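Local coordinates for AAEL008620-PA odorant-binding protein (Aedes aegypti, PDB 5V13) that binds juvenile hormone specifically, holding it in a pocket of a mostly helical fold of the odorant-binding protein family in mosquito hemolymph, at residues Lys175-Lys180 and Pro189-Asp194; Tyr218-Lys223 and Ile258-Gln263. All blocks are in the same frame, centred on the assembly; numbering follows the deposited sequence.

Contact 1 of 2, residues Lys175-Lys180 and Pro189-Asp194; sequences KRTDFK and PEAFLD
Phe179 and Phe192 both carry CG anti to the backbone N (chi1 173° and 165°), and these torsions swing the two rings from their two segments into one apolar patch. They meet obliquely, with centroids 5.0 Å apart and planes at 54°. CD2 of Phe179 lies over one face of the Phe192 ring, offset toward its rim and 3.7 Å from Phe192 CG. The Phe179 ring gives a face of its own to Pro189, whose CD sits almost on the ring normal in a CH-pi contact, 3.4 Å from the centroid. Two consecutive helices are joined here by a loop: helix 169-177 ends in a Schellman motif with Asp178 at positive phi, and Pro189 is the N-cap residue of helix 190-199. A Cys173-Cys195 disulfide, seen in a structure of this protein, also links the two helices. Beside the rings, Thr177 crosses Phe192 at about a right angle. Its OG1 is 3.6 Å from Phe192 CB but finds its polar partner in Cys173 O, one turn back, while CG2 rests against the backbone at the start of the second helix, 3.8 Å from Phe192 N. Trp181, further along the connecting loop, brings its ring against Phe192 as well.

Contact 2 of 2, residues Tyr218-Lys223 and Ile258-Gln263; sequences YEAAGK and IRDRNQ
The carboxylate of Asp260 has Ala221 to one side of its plane, with OD2 3.8 Å from Ala221 CA and 4.0 Å from Ala221 CB. Within its own segment the Tyr218 ring has Lys223 O at its edge, in plane; on the other helix Gln263 NE2 lies over one face of the Arg259 guanidinium, offset toward the rim. Asp260 reaches across because CG is anti to its backbone N (chi1 -171°). No direct hydrogen bond joins the segments. Instead one water donates to both, 2.6 Å from Asp260 OD2 and 3.1 Å from Ala220 O, and so ties an acid on one helix to a carbonyl at the end of another. That end is a Schellman motif: Gly222 turns to positive phi and Lys223 N bonds back to Tyr218 O at 2.8 Å. The contact thus sets the C-terminal end of helix 211-220 against the flank of helix 251-264, and Arg261 joins the same helices through salt bridges to Asp217 and Glu213. On the second helix Gln263 folds back so that NE2 donates to Arg259 O (2.9 Å, 152° at the hydrogen). Gln263 N reaches that oxygen from the opposite face of the carbonyl plane.

Overall arrangement
From the N terminus, the chain first builds most of the juvenile hormone pocket, then enters the helical region holding both contacts. Contact 1 comes first and closes a short loop, eight residues between its two segments, in the connection from helix 169-177 to helix 190-199. Helix 211-220 follows, and contact 2 closes a longer loop of 34 residues, which includes helix 239-247, when helix 251-264 passes the end of helix 211-220. The chain then returns to the pocket with Phe269 and helix 278-286. The two loops lie in series, their centres 20 Å apart and nearest atoms about 6 Å. Across subunits they do meet: Asp178 O of contact 1 bonds Arg259 of a neighbouring subunit.

Contact 1 of 2, residues Lys175-Lys180 and Pro189-Asp194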
loop_
_atom_site.group_PDB
_atom_site.type_symbol
_atom_site.label_atom_id
_atom_site.label_comp_id
_atom_site.label_asym_id
_atom_site.label_seq_id
_atom_site.Cartn_x
_atom_site.Cartn_y
_atom_site.Cartn_z
ATOM N N LYS B 175 -3.598 10.372 -9.761
ATOM C CA LYS B 175 -2.249 9.817 -9.748
ATOM C C LYS B 175 -1.939 9.072 -11.042
ATOM O O LYS B 175 -0.866 9.254 -11.639
ATOM C CB LYS B 175 -2.083 8.892 -8.535
ATOM C CG LYS B 175 -1.949 9.651 -7.209
ATOM C CD LYS B 175 -2.202 8.745 -6.009
ATOM C CE LYS B 175 -1.078 7.739 -5.791
ATOM N NZ LYS B 175 -1.414 6.765 -4.694
ATOM N N ARG B 176 -2.869 8.219 -11.488
ATOM C CA ARG B 176 -2.626 7.369 -12.654
ATOM C C ARG B 176 -2.373 8.187 -13.908
ATOM O O ARG B 176 -1.603 7.767 -14.783
ATOM C CB ARG B 176 -3.824 6.430 -12.862
ATOM C CG ARG B 176 -3.758 5.547 -14.106
ATOM C CD ARG B 176 -4.953 4.597 -14.140
ATOM N NE ARG B 176 -4.913 3.686 -15.281
ATOM C CZ ARG B 176 -4.345 2.483 -15.261
ATOM N NH1 ARG B 176 -3.756 2.036 -14.157
ATOM N NH2 ARG B 176 -4.369 1.722 -16.347
ATOM N N THR B 177 -2.994 9.360 -14.018
ATOM C CA THR B 177 -2.830 10.194 -15.202
ATOM C C THR B 177 -1.926 11.401 -14.968
ATOM O O THR B 177 -1.758 12.215 -15.882
ATOM C CB THR B 177 -4.203 10.656 -15.714
ATOM O OG1 THR B 177 -4.833 11.469 -14.722
ATOM C CG2 THR B 177 -5.093 9.463 -15.995
ATOM N N ASP B 178 -1.327 11.534 -13.780
ATOM C CA ASP B 178 -0.442 12.662 -13.462
ATOM C C ASP B 178 -1.168 13.997 -13.667
ATOM O O ASP B 178 -0.672 14.917 -14.321
ATOM C CB ASP B 178 0.849 12.589 -14.294
ATOM C CG ASP B 178 1.977 13.462 -13.740
ATOM O OD1 ASP B 178 1.847 13.988 -12.614
ATOM O OD2 ASP B 178 3.009 13.613 -14.445
ATOM N N PHE B 179 -2.365 14.095 -13.093
ATOM C CA PHE B 179 -3.232 15.253 -13.270
ATOM C C PHE B 179 -3.781 15.658 -11.914
ATOM O O PHE B 179 -4.303 14.819 -11.182
ATOM C CB PHE B 179 -4.386 14.942 -14.242
ATOM C CG PHE B 179 -5.409 16.043 -14.346
ATOM C CD1 PHE B 179 -5.076 17.257 -14.934
ATOM C CD2 PHE B 179 -6.702 15.867 -13.872
ATOM C CE1 PHE B 179 -6.013 18.281 -15.036
ATOM C CE2 PHE B 179 -7.642 16.895 -13.973
ATOM C CZ PHE B 179 -7.286 18.100 -14.549
ATOM N N LYS B 180 -3.646 16.931 -11.568
ATOM C CA LYS B 180 -4.269 17.458 -10.365
ATOM C C LYS B 180 -5.549 18.180 -10.763
ATOM O O LYS B 180 -5.515 19.105 -11.581
ATOM C CB LYS B 180 -3.314 18.383 -9.615
ATOM C CG LYS B 180 -2.037 17.678 -9.145
ATOM C CD LYS B 180 -1.306 18.497 -8.084
ATOM C CE LYS B 180 0.192 18.605 -8.369
ATOM N NZ LYS B 180 0.945 17.357 -8.058
ATOM N N PRO B 189 -8.107 16.196 -18.680
ATOM C CA PRO B 189 -7.723 15.344 -19.815
ATOM C C PRO B 189 -8.661 14.157 -19.966
ATOM O O PRO B 189 -9.204 13.639 -18.989
ATOM C CB PRO B 189 -6.309 14.871 -19.453
ATOM C CG PRO B 189 -5.932 15.608 -18.178
ATOM C CD PRO B 189 -7.192 16.046 -17.537
ATOM N N GLU B 190 -8.790 13.690 -21.214
ATOM C CA GLU B 190 -9.702 12.589 -21.514
ATOM C C GLU B 190 -9.331 11.312 -20.755
ATOM O O GLU B 190 -10.213 10.549 -20.345
ATOM C CB GLU B 190 -9.717 12.340 -23.025
ATOM C CG GLU B 190 -10.885 11.505 -23.529
ATOM C CD GLU B 190 -10.560 10.025 -23.594
ATOM O OE1 GLU B 190 -11.270 9.221 -22.951
ATOM O OE2 GLU B 190 -9.588 9.662 -24.290
ATOM N N ALA B 191 -8.035 11.047 -20.566
ATOM C CA ALA B 191 -7.658 9.832 -19.847
ATOM C C ALA B 191 -8.104 9.883 -18.389
ATOM O O ALA B 191 -8.488 8.856 -17.814
ATOM C CB ALA B 191 -6.149 9.604 -19.940
ATOM N N PHE B 192 -8.058 11.064 -17.767
ATOM C CA PHE B 192 -8.532 11.196 -16.392
ATOM C C PHE B 192 -10.041 11.004 -16.315
ATOM O O PHE B 192 -10.532 10.238 -15.478
ATOM C CB PHE B 192 -8.128 12.558 -15.820
ATOM C CG PHE B 192 -8.865 12.938 -14.567
ATOM C CD1 PHE B 192 -8.521 12.382 -13.339
ATOM C CD2 PHE B 192 -9.887 13.876 -14.604
ATOM C CE1 PHE B 192 -9.192 12.741 -12.179
ATOM C CE2 PHE B 192 -10.563 14.243 -13.450
ATOM C CZ PHE B 192 -10.222 13.671 -12.232
ATOM N N LEU B 193 -10.789 11.675 -17.199
ATOM C CA LEU B 193 -12.245 11.511 -17.225
ATOM C C LEU B 193 -12.631 10.052 -17.433
ATOM O O LEU B 193 -13.532 9.531 -16.760
ATOM C CB LEU B 193 -12.859 12.390 -18.319
ATOM C CG LEU B 193 -12.684 13.898 -18.103
ATOM C CD1 LEU B 193 -13.094 14.696 -19.342
ATOM C CD2 LEU B 193 -13.458 14.354 -16.862
ATOM N N ASP B 194 -11.971 9.377 -18.373
ATOM C CA ASP B 194 -12.285 7.976 -18.631
ATOM C C ASP B 194 -12.056 7.125 -17.389
ATOM O O ASP B 194 -12.890 6.272 -17.046
ATOM C CB ASP B 194 -11.445 7.466 -19.804
ATOM C CG ASP B 194 -11.877 6.093 -20.279
ATOM O OD1 ASP B 194 -13.029 5.956 -20.738
ATOM O OD2 ASP B 194 -11.062 5.152 -20.188
#

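Contact 2 of 2, residues Tyr218-Lys223 and Ile258-Gln263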
loop_
_atom_site.group_PDB
_atom_site.type_symbol
_atom_site.label_atom_id
_atom_site.label_comp_id
_atom_site.label_asym_id
_atom_site.label_seq_id
_atom_site.Cartn_x
_atom_site.Cartn_y
_atom_site.Cartn_z
ATOM N N TYR B 218 -26.809 11.438 -9.472
ATOM C CA TYR B 218 -27.361 12.790 -9.451
ATOM C C TYR B 218 -28.440 12.911 -8.385
ATOM O O TYR B 218 -28.440 13.859 -7.593
ATOM C CB TYR B 218 -27.912 13.175 -10.828
ATOM C CG TYR B 218 -26.932 13.997 -11.653
ATOM C CD1 TYR B 218 -25.811 13.399 -12.222
ATOM C CD2 TYR B 218 -27.120 15.365 -11.846
ATOM C CE1 TYR B 218 -24.901 14.136 -12.962
ATOM C CE2 TYR B 218 -26.215 16.119 -12.593
ATOM C CZ TYR B 218 -25.109 15.492 -13.152
ATOM O OH TYR B 218 -24.191 16.212 -13.889
ATOM N N GLU B 219 -29.350 11.933 -8.330
ATOM C CA GLU B 219 -30.447 11.993 -7.364
ATOM C C GLU B 219 -29.933 11.914 -5.926
ATOM O O GLU B 219 -30.390 12.666 -5.058
ATOM C CB GLU B 219 -31.452 10.877 -7.655
ATOM C CG GLU B 219 -32.240 11.096 -8.949
ATOM C CD GLU B 219 -33.148 9.926 -9.311
ATOM O OE1 GLU B 219 -33.842 10.009 -10.350
ATOM O OE2 GLU B 219 -33.165 8.922 -8.567
ATOM N N ALA B 220 -28.964 11.029 -5.659
ATOM C CA ALA B 220 -28.421 10.908 -4.307
ATOM C C ALA B 220 -27.726 12.186 -3.856
ATOM O O ALA B 220 -27.708 12.492 -2.658
ATOM C CB ALA B 220 -27.449 9.729 -4.231
ATOM N N ALA B 221 -27.144 12.940 -4.789
ATOM C CA ALA B 221 -26.525 14.221 -4.468
ATOM C C ALA B 221 -27.536 15.353 -4.338
ATOM O O ALA B 221 -27.147 16.473 -3.979
ATOM C CB ALA B 221 -25.490 14.582 -5.534
ATOM N N GLY B 222 -28.811 15.093 -4.618
ATOM C CA GLY B 222 -29.816 16.138 -4.596
ATOM C C GLY B 222 -29.867 16.986 -5.846
ATOM O O GLY B 222 -30.388 18.107 -5.800
ATOM N N LYS B 223 -29.339 16.487 -6.964
ATOM C CA LYS B 223 -29.285 17.225 -8.220
ATOM C C LYS B 223 -30.131 16.578 -9.309
ATOM O O LYS B 223 -29.911 16.839 -10.496
ATOM C CB LYS B 223 -27.840 17.351 -8.698
ATOM C CG LYS B 223 -26.895 17.934 -7.677
ATOM C CD LYS B 223 -27.255 19.374 -7.362
ATOM C CE LYS B 223 -26.375 19.928 -6.264
ATOM N NZ LYS B 223 -26.859 21.259 -5.793
ATOM N N ILE B 258 -19.970 14.518 -8.684
ATOM C CA ILE B 258 -18.711 13.779 -8.688
ATOM C C ILE B 258 -18.120 13.721 -7.285
ATOM O O ILE B 258 -17.632 12.672 -6.844
ATOM C CB ILE B 258 -17.724 14.409 -9.695
ATOM C CG1 ILE B 258 -18.222 14.184 -11.130
ATOM C CG2 ILE B 258 -16.304 13.853 -9.502
ATOM C CD1 ILE B 258 -17.365 14.855 -12.209
ATOM N N ARG B 259 -18.158 14.841 -6.564
ATOM C CA ARG B 259 -17.632 14.873 -5.202
ATOM C C ARG B 259 -18.416 13.941 -4.291
ATOM O O ARG B 259 -17.831 13.195 -3.500
ATOM C CB ARG B 259 -17.672 16.298 -4.650
ATOM C CG ARG B 259 -16.362 17.068 -4.779
ATOM C CD ARG B 259 -16.320 18.322 -3.877
ATOM N NE ARG B 259 -16.110 18.008 -2.460
ATOM C CZ ARG B 259 -14.917 17.836 -1.886
ATOM N NH1 ARG B 259 -13.801 17.943 -2.603
ATOM N NH2 ARG B 259 -14.839 17.549 -0.589
ATOM N N ASP B 260 -19.745 13.969 -4.401
ATOM C CA ASP B 260 -20.599 13.136 -3.560
ATOM C C ASP B 260 -20.353 11.652 -3.809
ATOM O O ASP B 260 -20.183 10.877 -2.859
ATOM C CB ASP B 260 -22.064 13.488 -3.814
ATOM C CG ASP B 260 -22.996 12.828 -2.823
ATOM O OD1 ASP B 260 -22.976 13.240 -1.652
ATOM O OD2 ASP B 260 -23.735 11.901 -3.210
ATOM N N ARG B 261 -20.337 11.235 -5.086
ATOM C CA ARG B 261 -20.056 9.834 -5.399
ATOM C C ARG B 261 -18.647 9.460 -4.970
ATOM O O ARG B 261 -18.423 8.370 -4.428
ATOM C CB ARG B 261 -20.244 9.567 -6.906
ATOM C CG ARG B 261 -19.898 8.139 -7.373
ATOM C CD ARG B 261 -20.707 7.056 -6.623
ATOM N NE ARG B 261 -20.226 5.700 -6.888
ATOM C CZ ARG B 261 -20.506 5.003 -7.986
ATOM N NH1 ARG B 261 -21.253 5.547 -8.935
ATOM N NH2 ARG B 261 -20.016 3.773 -8.149
ATOM N N ASN B 262 -17.683 10.358 -5.213
ATOM C CA ASN B 262 -16.284 10.077 -4.909
ATOM C C ASN B 262 -16.110 9.627 -3.468
ATOM O O ASN B 262 -15.365 8.678 -3.199
ATOM C CB ASN B 262 -15.426 11.314 -5.166
ATOM C CG ASN B 262 -13.945 11.007 -5.125
ATOM O OD1 ASN B 262 -13.494 9.992 -5.651
ATOM N ND2 ASN B 262 -13.180 11.887 -4.502
ATOM N N GLN B 263 -16.785 10.302 -2.532
ATOM C CA GLN B 263 -16.645 9.954 -1.116
ATOM C C GLN B 263 -17.095 8.526 -0.863
ATOM O O GLN B 263 -16.518 7.823 -0.021
ATOM C CB GLN B 263 -17.460 10.905 -0.234
ATOM C CG GLN B 263 -17.411 12.363 -0.632
ATOM C CD GLN B 263 -16.011 12.939 -0.579
ATOM O OE1 GLN B 263 -15.317 12.809 0.430
ATOM N NE2 GLN B 263 -15.587 13.582 -1.674
HETATM O O HOH W 1 -25.321 11.130 -1.246
#